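Side-chain contacts in probable spore coat polysaccharide biosynthesis protein E (Chromobacterium violaceum ATCC 12472, PDB 3G8R), which probably acts as a zinc-binding N-acylneuraminate-9-phosphate synthase, the part crystallised here comprising its NeuB-type TIM barrel and SAF domain: residues K186-R189 / Q190-G194; T270-A273 / S274-S277; E292-T295 / A296-S300; G308-T311 / A312-S316. All coordinates share one frame; numbering follows the deposited sequence.

Contact 1. Residues K186-R189 / Q190-G194; sequences KTLR and QQYAG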
loop_
_atom_site.group_PDB
_atom_site.type_symbol
_atom_site.label_atom_id
_atom_site.label_comp_id
_atom_site.label_asym_id
_atom_site.label_seq_id
_atom_site.Cartn_x
_atom_site.Cartn_y
_atom_site.Cartn_z
ATOM N N LYS A 186 1.366 5.405 6.428
ATOM C CA LYS A 186 0.125 6.094 6.086
ATOM C C LYS A 186 -0.288 6.949 7.253
ATOM O O LYS A 186 -0.794 8.062 7.060
ATOM C CB LYS A 186 -0.984 5.108 5.713
ATOM C CG LYS A 186 -2.395 5.720 5.645
ATOM C CD LYS A 186 -3.298 5.072 4.590
ATOM C CE LYS A 186 -3.765 3.650 4.972
ATOM N NZ LYS A 186 -4.059 2.755 3.759
ATOM N N THR A 187 -0.039 6.462 8.471
ATOM C CA THR A 187 -0.424 7.236 9.634
ATOM C C THR A 187 0.302 8.554 9.568
ATOM O O THR A 187 -0.295 9.627 9.745
ATOM C CB THR A 187 -0.117 6.518 10.920
ATOM O OG1 THR A 187 -1.062 5.457 11.086
ATOM C CG2 THR A 187 -0.223 7.459 12.116
ATOM N N LEU A 188 1.588 8.484 9.271
ATOM C CA LEU A 188 2.364 9.694 9.222
ATOM C C LEU A 188 1.908 10.558 8.091
ATOM O O LEU A 188 1.793 11.763 8.252
ATOM C CB LEU A 188 3.837 9.373 9.063
ATOM C CG LEU A 188 4.525 8.842 10.326
ATOM C CD1 LEU A 188 6.012 8.637 10.062
ATOM C CD2 LEU A 188 4.316 9.802 11.482
ATOM N N ARG A 189 1.652 9.941 6.939
ATOM C CA ARG A 189 1.230 10.695 5.758
ATOM C C ARG A 189 -0.054 11.484 6.011
ATOM O O ARG A 189 -0.175 12.631 5.603
ATOM C CB ARG A 189 1.090 9.783 4.544
ATOM C CG ARG A 189 0.247 10.372 3.470
ATOM C CD ARG A 189 0.213 9.478 2.244
ATOM N NE ARG A 189 1.242 9.786 1.234
ATOM C CZ ARG A 189 2.049 10.859 1.216
ATOM N NH1 ARG A 189 1.983 11.809 2.166
ATOM N NH2 ARG A 189 2.931 10.981 0.222
ATOM N N GLN A 190 -0.994 10.866 6.713
ATOM C CA GLN A 190 -2.282 11.500 6.979
ATOM C C GLN A 190 -2.173 12.599 8.059
ATOM O O GLN A 190 -2.864 13.599 8.004
ATOM C CB GLN A 190 -3.307 10.458 7.389
ATOM C CG GLN A 190 -3.908 9.624 6.262
ATOM C CD GLN A 190 -4.794 8.460 6.795
ATOM O OE1 GLN A 190 -4.633 7.966 7.933
ATOM N NE2 GLN A 190 -5.726 8.029 5.965
ATOM N N GLN A 191 -1.298 12.399 9.032
ATOM C CA GLN A 191 -1.071 13.351 10.091
ATOM C C GLN A 191 -0.447 14.671 9.562
ATOM O O GLN A 191 -0.733 15.751 10.095
ATOM C CB GLN A 191 -0.108 12.712 11.068
ATOM C CG GLN A 191 -0.453 12.807 12.547
ATOM C CD GLN A 191 -0.975 11.492 13.123
ATOM O OE1 GLN A 191 -0.241 10.731 13.755
ATOM N NE2 GLN A 191 -2.256 11.217 12.883
ATOM N N TYR A 192 0.413 14.595 8.538
ATOM C CA TYR A 192 1.281 15.742 8.146
ATOM C C TYR A 192 1.311 16.026 6.640
ATOM O O TYR A 192 2.052 15.417 5.870
ATOM C CB TYR A 192 2.712 15.557 8.684
ATOM C CG TYR A 192 2.805 15.268 10.178
ATOM C CD1 TYR A 192 2.661 16.277 11.120
ATOM C CD2 TYR A 192 3.052 13.994 10.637
ATOM C CE1 TYR A 192 2.738 16.028 12.458
ATOM C CE2 TYR A 192 3.168 13.727 11.995
ATOM C CZ TYR A 192 2.988 14.748 12.906
ATOM O OH TYR A 192 3.084 14.474 14.262
ATOM N N ALA A 193 0.479 16.956 6.209
ATOM C CA ALA A 193 0.333 17.179 4.768
ATOM C C ALA A 193 1.348 18.214 4.300
ATOM O O ALA A 193 1.698 19.132 5.042
ATOM C CB ALA A 193 -1.103 17.575 4.421
ATOM N N GLY A 194 1.849 18.057 3.087
ATOM C CA GLY A 194 2.978 18.894 2.641
ATOM C C GLY A 194 4.272 18.671 3.440
ATOM O O GLY A 194 5.018 19.632 3.720
#
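Lys186 and Gln190, one helical turn apart, run side by side in the same direction, with Lys186 CG 3.8 Å from Gln190 CD. The lysine gives its methylenes to this contact, because CG is anti to the backbone N (chi1 167°) and the later bends lead the amine away. A second such pair follows one residue on, where the methyl CG2 of Thr187 lies 3.7 Å from Gln191 OE1. The hydroxyl of Thr187 hydrogen bonds to Gly262 O of the second subunit.

Backbone bonds join the same pairs: Gln190 N to Lys186 O (2.8 Å) and Gln191 N to Thr187 O (3.0 Å). The next bond, Tyr192 N to Leu188 O at 3.2 Å, is weak and bent, and Tyr192 is the first residue to leave helical geometry. This is the C-terminal end of helix 184-191, which connects strands 164-168 and 196-201 in a beta-alpha-beta unit of the TIM barrel.

Apolar packing occupies the buried side. Leu188 CD2 approaches Tyr192 CE2 at 4.1 Å, while CG of Gln191 sits over one face of the tyrosine ring, toward its rim. Tyr192 OH hydrogen bonds Asp151 on helix 147-158, and Leu188 continues onto Ile197 of the following strand.

Contact 2. Residues T270-A273 / S274-S277; sequences TEQA and SLRS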
loop_
_atom_site.group_PDB
_atom_site.type_symbol
_atom_site.label_atom_id
_atom_site.label_comp_id
_atom_site.label_asym_id
_atom_site.label_seq_id
_atom_site.Cartn_x
_atom_site.Cartn_y
_atom_site.Cartn_z
ATOM N N THR A 270 -9.025 -1.603 -25.480
ATOM C CA THR A 270 -9.471 -2.965 -25.169
ATOM C C THR A 270 -10.639 -2.830 -24.223
ATOM O O THR A 270 -11.766 -3.164 -24.575
ATOM C CB THR A 270 -8.388 -3.856 -24.468
ATOM O OG1 THR A 270 -7.454 -4.350 -25.433
ATOM C CG2 THR A 270 -9.039 -5.081 -23.721
ATOM N N GLU A 271 -10.373 -2.312 -23.032
ATOM C CA GLU A 271 -11.406 -2.230 -22.026
ATOM C C GLU A 271 -12.767 -1.871 -22.639
ATOM O O GLU A 271 -13.775 -2.520 -22.354
ATOM C CB GLU A 271 -11.010 -1.249 -20.924
ATOM C CG GLU A 271 -10.039 -1.832 -19.896
ATOM C CD GLU A 271 -10.017 -1.053 -18.564
ATOM O OE1 GLU A 271 -9.815 0.188 -18.578
ATOM O OE2 GLU A 271 -10.194 -1.692 -17.499
ATOM N N GLN A 272 -12.778 -0.875 -23.520
ATOM C CA GLN A 272 -14.025 -0.356 -24.057
ATOM C C GLN A 272 -14.794 -1.329 -24.950
ATOM O O GLN A 272 -16.020 -1.408 -24.864
ATOM C CB GLN A 272 -13.808 0.983 -24.757
ATOM C CG GLN A 272 -13.828 2.159 -23.810
ATOM C CD GLN A 272 -15.067 2.162 -22.929
ATOM O OE1 GLN A 272 -16.191 1.917 -23.401
ATOM N NE2 GLN A 272 -14.871 2.428 -21.643
ATOM N N ALA A 273 -14.080 -2.067 -25.789
ATOM C CA ALA A 273 -14.711 -3.036 -26.670
ATOM C C ALA A 273 -15.084 -4.311 -25.910
ATOM O O ALA A 273 -16.193 -4.843 -26.091
ATOM C CB ALA A 273 -13.814 -3.354 -27.844
ATOM N N SER A 274 -14.167 -4.785 -25.062
ATOM C CA SER A 274 -14.465 -5.833 -24.094
ATOM C C SER A 274 -15.758 -5.554 -23.346
ATOM O O SER A 274 -16.690 -6.360 -23.386
ATOM C CB SER A 274 -13.330 -5.984 -23.089
ATOM O OG SER A 274 -12.189 -6.560 -23.705
ATOM N N LEU A 275 -15.827 -4.409 -22.680
ATOM C CA LEU A 275 -17.004 -4.075 -21.900
ATOM C C LEU A 275 -18.264 -4.034 -22.738
ATOM O O LEU A 275 -19.300 -4.496 -22.287
ATOM C CB LEU A 275 -16.827 -2.756 -21.189
ATOM C CG LEU A 275 -15.888 -2.839 -19.992
ATOM C CD1 LEU A 275 -15.553 -1.437 -19.524
ATOM C CD2 LEU A 275 -16.499 -3.654 -18.836
ATOM N N ARG A 276 -18.190 -3.490 -23.952
ATOM C CA ARG A 276 -19.362 -3.491 -24.783
ATOM C C ARG A 276 -19.784 -4.934 -25.109
ATOM O O ARG A 276 -20.964 -5.254 -25.114
ATOM C CB ARG A 276 -19.122 -2.695 -26.052
ATOM C CG ARG A 276 -20.369 -2.581 -26.905
ATOM C CD ARG A 276 -20.206 -1.578 -28.037
ATOM N NE ARG A 276 -21.400 -1.569 -28.869
ATOM C CZ ARG A 276 -22.509 -0.876 -28.601
ATOM N NH1 ARG A 276 -23.548 -0.941 -29.434
ATOM N NH2 ARG A 276 -22.587 -0.109 -27.517
ATOM N N SER A 277 -18.807 -5.813 -25.328
ATOM C CA SER A 277 -19.109 -7.153 -25.809
ATOM C C SER A 277 -19.839 -7.988 -24.769
ATOM O O SER A 277 -20.190 -9.152 -25.006
ATOM C CB SER A 277 -17.855 -7.870 -26.328
ATOM O OG SER A 277 -17.005 -8.279 -25.289
#
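Thr270 and Ser274 meet through the methyl of one and the hydroxyl of the other, with Thr270 CG2 3.5 Å from Ser274 OG. On another face of the same helix, 269-276, Leu275 folds back over the preceding turn, and its CG lies 3.2 Å from Glu271 O. Beneath these contacts run i-to-i+4 helical bonds, Ser274 N to Thr270 O at 2.9 Å and Leu275 N to Glu271 O at 2.8 Å. Arg276 N approaches Gln272 O (3.1 Å) from above the carbonyl plane. Ser277 closes the series by donating its N-H to Ala273 O (2.9 Å). With chi1 at 73°, the Ser277 hydroxyl is tucked between its own N and carbonyl carbon, from where OG gives a 2.7 Å hydrogen bond to Ser274 O.

Further out, Glu271 OE2 accepts from Ala171 N of the second subunit, and Leu275 packs on Ala143 of that subunit. Arg276, extended from CG to NE, brings NH1 to the carbonyl oxygens of Val306 and Gln309. Both charged groups are thus satisfied by backbone dipoles, through which the helix probably bridges the partner's barrel and the SAF region.

Contact 3. Residues E292-T295 / A296-S300; sequences EALT and ADNVS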
loop_
_atom_site.group_PDB
_atom_site.type_symbol
_atom_site.label_atom_id
_atom_site.label_comp_id
_atom_site.label_asym_id
_atom_site.label_seq_id
_atom_site.Cartn_x
_atom_site.Cartn_y
_atom_site.Cartn_z
ATOM N N GLU A 292 -42.888 7.204 -33.377
ATOM C CA GLU A 292 -43.317 6.469 -32.185
ATOM C C GLU A 292 -42.276 6.632 -31.101
ATOM O O GLU A 292 -41.069 6.574 -31.369
ATOM C CB GLU A 292 -43.495 4.976 -32.446
ATOM C CG GLU A 292 -44.877 4.558 -32.932
ATOM C CD GLU A 292 -45.263 3.133 -32.495
ATOM O OE1 GLU A 292 -45.510 2.290 -33.401
ATOM O OE2 GLU A 292 -45.324 2.856 -31.264
ATOM N N ALA A 293 -42.739 6.840 -29.875
ATOM C CA ALA A 293 -41.827 6.865 -28.735
ATOM C C ALA A 293 -41.503 5.442 -28.292
ATOM O O ALA A 293 -42.334 4.537 -28.384
ATOM C CB ALA A 293 -42.406 7.675 -27.564
ATOM N N LEU A 294 -40.283 5.268 -27.809
ATOM C CA LEU A 294 -39.799 3.987 -27.377
ATOM C C LEU A 294 -40.186 3.750 -25.939
ATOM O O LEU A 294 -39.847 4.553 -25.093
ATOM C CB LEU A 294 -38.292 4.006 -27.490
ATOM C CG LEU A 294 -37.627 3.116 -28.539
ATOM C CD1 LEU A 294 -38.329 3.049 -29.871
ATOM C CD2 LEU A 294 -36.209 3.589 -28.706
ATOM N N THR A 295 -40.887 2.662 -25.640
ATOM C CA THR A 295 -41.314 2.424 -24.247
ATOM C C THR A 295 -40.969 1.019 -23.690
ATOM O O THR A 295 -40.375 0.175 -24.378
ATOM C CB THR A 295 -42.817 2.748 -24.054
ATOM O OG1 THR A 295 -43.604 1.850 -24.846
ATOM C CG2 THR A 295 -43.141 4.178 -24.491
ATOM N N ALA A 296 -41.334 0.778 -22.437
ATOM C CA ALA A 296 -41.136 -0.542 -21.808
ATOM C C ALA A 296 -41.832 -1.691 -22.569
ATOM O O ALA A 296 -41.331 -2.819 -22.595
ATOM C CB ALA A 296 -41.559 -0.521 -20.321
ATOM N N ASP A 297 -42.985 -1.400 -23.163
ATOM C CA ASP A 297 -43.593 -2.295 -24.134
ATOM C C ASP A 297 -42.963 -1.786 -25.409
ATOM O O ASP A 297 -42.654 -0.613 -25.479
ATOM C CB ASP A 297 -45.099 -2.100 -24.178
ATOM C CG ASP A 297 -45.673 -1.596 -22.845
ATOM O OD1 ASP A 297 -45.809 -2.393 -21.880
ATOM O OD2 ASP A 297 -45.995 -0.391 -22.768
ATOM N N ASN A 298 -42.719 -2.640 -26.384
ATOM C CA ASN A 298 -41.972 -2.246 -27.607
ATOM C C ASN A 298 -40.435 -2.400 -27.630
ATOM O O ASN A 298 -39.896 -2.682 -28.707
ATOM C CB ASN A 298 -42.491 -0.935 -28.283
ATOM C CG ASN A 298 -41.693 0.304 -27.930
ATOM O OD1 ASN A 298 -40.790 0.260 -27.110
ATOM N ND2 ASN A 298 -42.050 1.435 -28.546
ATOM N N VAL A 299 -39.745 -2.237 -26.488
ATOM C CA VAL A 299 -38.333 -2.655 -26.380
ATOM C C VAL A 299 -38.079 -3.704 -25.301
ATOM O O VAL A 299 -38.819 -3.804 -24.335
ATOM C CB VAL A 299 -37.384 -1.530 -25.991
ATOM C CG1 VAL A 299 -37.548 -0.327 -26.864
ATOM C CG2 VAL A 299 -37.586 -1.183 -24.519
ATOM N N SER A 300 -36.979 -4.432 -25.459
ATOM C CA SER A 300 -36.466 -5.342 -24.460
ATOM C C SER A 300 -34.928 -5.315 -24.464
ATOM O O SER A 300 -34.296 -4.826 -25.389
ATOM C CB SER A 300 -36.983 -6.760 -24.729
ATOM O OG SER A 300 -36.342 -7.363 -25.853
#
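Asn298 reaches back to Thr295 and Ala293, and its side chain organises the turn between them. Its CB bond points toward 292-295, and CG comes to 3.4 Å from Thr295 N. There the amide divides. With chi2 near zero (-5°), OD1 is eclipsed with CA and receives the N-H of Thr295 at 2.8 Å, the donor standing above the amide plane instead of on a lone pair. The same OD1 is unusually close to two other acceptors, Thr295 O and Asp297 O, so the placement of this amide is doubtful in detail. ND2, pointing away from CA, makes a weak bond of 3.1 Å to Ala293 O, so that the two ends of one amide, as modelled, bind successive parts of the chain before the turn.

Asn298 has a positive phi of 90°, which helps the backbone reverse. The i-to-i+4 bond from Val299 N to Thr295 O (3.3 Å) makes this an alpha-turn, lying in the SAF domain just where strand 299-302 begins; Asn298 and Ser300 continue the pairing with Thr285 and Phe283.

The threonine adds a side-chain bond of its own across the turn: OG1, placed between its backbone N and carbonyl carbon, donates to Asp297 O at 2.7 Å. On the buried side Leu294 and Val299 meet at about a right angle, CG to CG1 at 3.8 Å. The other valine methyl, CG2, presses against Thr295 O at 3.1 Å. Leu294 also touches Val288, earlier in the same loop, and Trp315 from the loop after strand 299-302.

Contact 4. Residues G308-T311 / A312-S316; sequences GQLT and ANEWS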
loop_
_atom_site.group_PDB
_atom_site.type_symbol
_atom_site.label_atom_id
_atom_site.label_comp_id
_atom_site.label_asym_id
_atom_site.label_seq_id
_atom_site.Cartn_x
_atom_site.Cartn_y
_atom_site.Cartn_z
ATOM N N GLY A 308 -23.870 0.436 -33.775
ATOM C CA GLY A 308 -23.884 1.146 -32.523
ATOM C C GLY A 308 -25.365 1.028 -32.191
ATOM O O GLY A 308 -26.184 1.929 -32.416
ATOM N N GLN A 309 -25.715 -0.165 -31.735
ATOM C CA GLN A 309 -27.011 -0.431 -31.195
ATOM C C GLN A 309 -27.064 0.322 -29.903
ATOM O O GLN A 309 -26.038 0.495 -29.233
ATOM C CB GLN A 309 -27.121 -1.906 -30.904
ATOM C CG GLN A 309 -28.399 -2.307 -30.240
ATOM C CD GLN A 309 -28.551 -3.793 -30.235
ATOM O OE1 GLN A 309 -27.618 -4.527 -30.586
ATOM N NE2 GLN A 309 -29.727 -4.257 -29.836
ATOM N N LEU A 310 -28.252 0.803 -29.570
ATOM C CA LEU A 310 -28.451 1.461 -28.315
ATOM C C LEU A 310 -28.365 0.330 -27.289
ATOM O O LEU A 310 -28.865 -0.774 -27.533
ATOM C CB LEU A 310 -29.820 2.135 -28.305
ATOM C CG LEU A 310 -30.239 2.742 -26.964
ATOM C CD1 LEU A 310 -29.745 4.138 -26.893
ATOM C CD2 LEU A 310 -31.729 2.708 -26.738
ATOM N N THR A 311 -27.682 0.597 -26.179
ATOM C CA THR A 311 -27.507 -0.363 -25.084
ATOM C C THR A 311 -28.308 0.056 -23.871
ATOM O O THR A 311 -28.715 1.203 -23.750
ATOM C CB THR A 311 -26.043 -0.465 -24.652
ATOM O OG1 THR A 311 -25.724 0.629 -23.797
ATOM C CG2 THR A 311 -25.143 -0.405 -25.841
ATOM N N ALA A 312 -28.493 -0.885 -22.957
ATOM C CA ALA A 312 -29.311 -0.710 -21.774
ATOM C C ALA A 312 -28.681 0.326 -20.885
ATOM O O ALA A 312 -29.376 1.082 -20.192
ATOM C CB ALA A 312 -29.429 -2.018 -21.043
ATOM N N ASN A 313 -27.356 0.376 -20.929
ATOM C CA ASN A 313 -26.609 1.415 -20.249
ATOM C C ASN A 313 -26.988 2.844 -20.632
ATOM O O ASN A 313 -26.431 3.794 -20.098
ATOM C CB ASN A 313 -25.129 1.172 -20.447
ATOM C CG ASN A 313 -24.699 -0.151 -19.874
ATOM O OD1 ASN A 313 -25.199 -1.216 -20.282
ATOM N ND2 ASN A 313 -23.787 -0.105 -18.904
ATOM N N GLU A 314 -27.933 2.984 -21.562
ATOM C CA GLU A 314 -28.352 4.288 -22.061
ATOM C C GLU A 314 -29.868 4.455 -21.958
ATOM O O GLU A 314 -30.410 5.490 -22.356
ATOM C CB GLU A 314 -27.886 4.495 -23.499
ATOM C CG GLU A 314 -26.409 4.226 -23.715
ATOM C CD GLU A 314 -26.055 4.025 -25.194
ATOM O OE1 GLU A 314 -25.889 5.060 -25.883
ATOM O OE2 GLU A 314 -25.944 2.856 -25.673
ATOM N N TRP A 315 -30.536 3.436 -21.416
ATOM C CA TRP A 315 -31.991 3.424 -21.308
ATOM C C TRP A 315 -32.372 4.187 -20.081
ATOM O O TRP A 315 -31.508 4.437 -19.267
ATOM C CB TRP A 315 -32.528 2.006 -21.224
ATOM C CG TRP A 315 -34.006 1.955 -21.367
ATOM C CD1 TRP A 315 -34.911 1.605 -20.402
ATOM C CD2 TRP A 315 -34.767 2.287 -22.525
ATOM N NE1 TRP A 315 -36.191 1.688 -20.887
ATOM C CE2 TRP A 315 -36.133 2.099 -22.193
ATOM C CE3 TRP A 315 -34.432 2.729 -23.823
ATOM C CZ2 TRP A 315 -37.161 2.334 -23.103
ATOM C CZ3 TRP A 315 -35.447 2.973 -24.724
ATOM C CH2 TRP A 315 -36.799 2.764 -24.364
ATOM N N SER A 316 -33.642 4.573 -19.943
ATOM C CA SER A 316 -34.013 5.467 -18.868
ATOM C C SER A 316 -35.338 5.261 -18.132
ATOM O O SER A 316 -35.496 5.787 -17.033
ATOM C CB SER A 316 -33.889 6.918 -19.326
ATOM O OG SER A 316 -34.907 7.746 -18.767
#
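Thr311 and Glu314 bond to each other across the start of a short 3-10 turn, 312-314, in the SAF domain. The arrangement resembles one half of a capping box: the carboxylate of the fourth residue folds back onto the N-H of the first. Glu314 takes a chi1 of -51°, which sets CG anti to its carbonyl carbon, and runs extended beyond that, carrying OE2 to 2.9 Å from Thr311 N. This donor comes from above the carboxylate plane. The threonine hydroxyl, by contrast, uses the anti lone pair of the same oxygen, with OG1 to OE2 also 2.9 Å; chi1 of 80° turns OG1 into the crowded position between backbone N and carbonyl carbon. OE2 is thus gripped by two donors from one residue, which probably favours the ionised carboxylate. Beside them, Asn313 directs its amide away to the second subunit, where ND2 bonds Thr123 OG1 and Cys120 O.

Leu310 lies on the apolar side. Its two methyls diverge: CD1 lies 3.9 Å from Glu314 CB, against the aliphatic part of the acid, while CD2 heads for Trp315. The leucine and the indole meet at about a right angle, and Trp315 makes an edge-to-face stack with Phe301. Leu310 CD2 touches the edge of the indole near its plane, 4.0 Å from CE3.

Overall arrangement
The four contacts follow one another in series along the chain; none nests in or crosses another, and each closes only a local turn. Contact 1 ends a helix of the barrel, about 44 Å, centre to centre, from contact 4. After the barrel and an extended linker, contact 2 lies on the helix leading to the SAF domain, where contacts 3 and 4 shape turns beside the 281-284/299-302 pair. Contacts 2 and 4 touch through Arg276, whereas contacts 3 and 4 share a core around Trp315. Contacts 1, 2 and 4 reach the second subunit; for contacts 2 and 4 this is consistent with the exchanged SAF domains of dimeric sialic acid synthases, each packing on the other subunit's barrel.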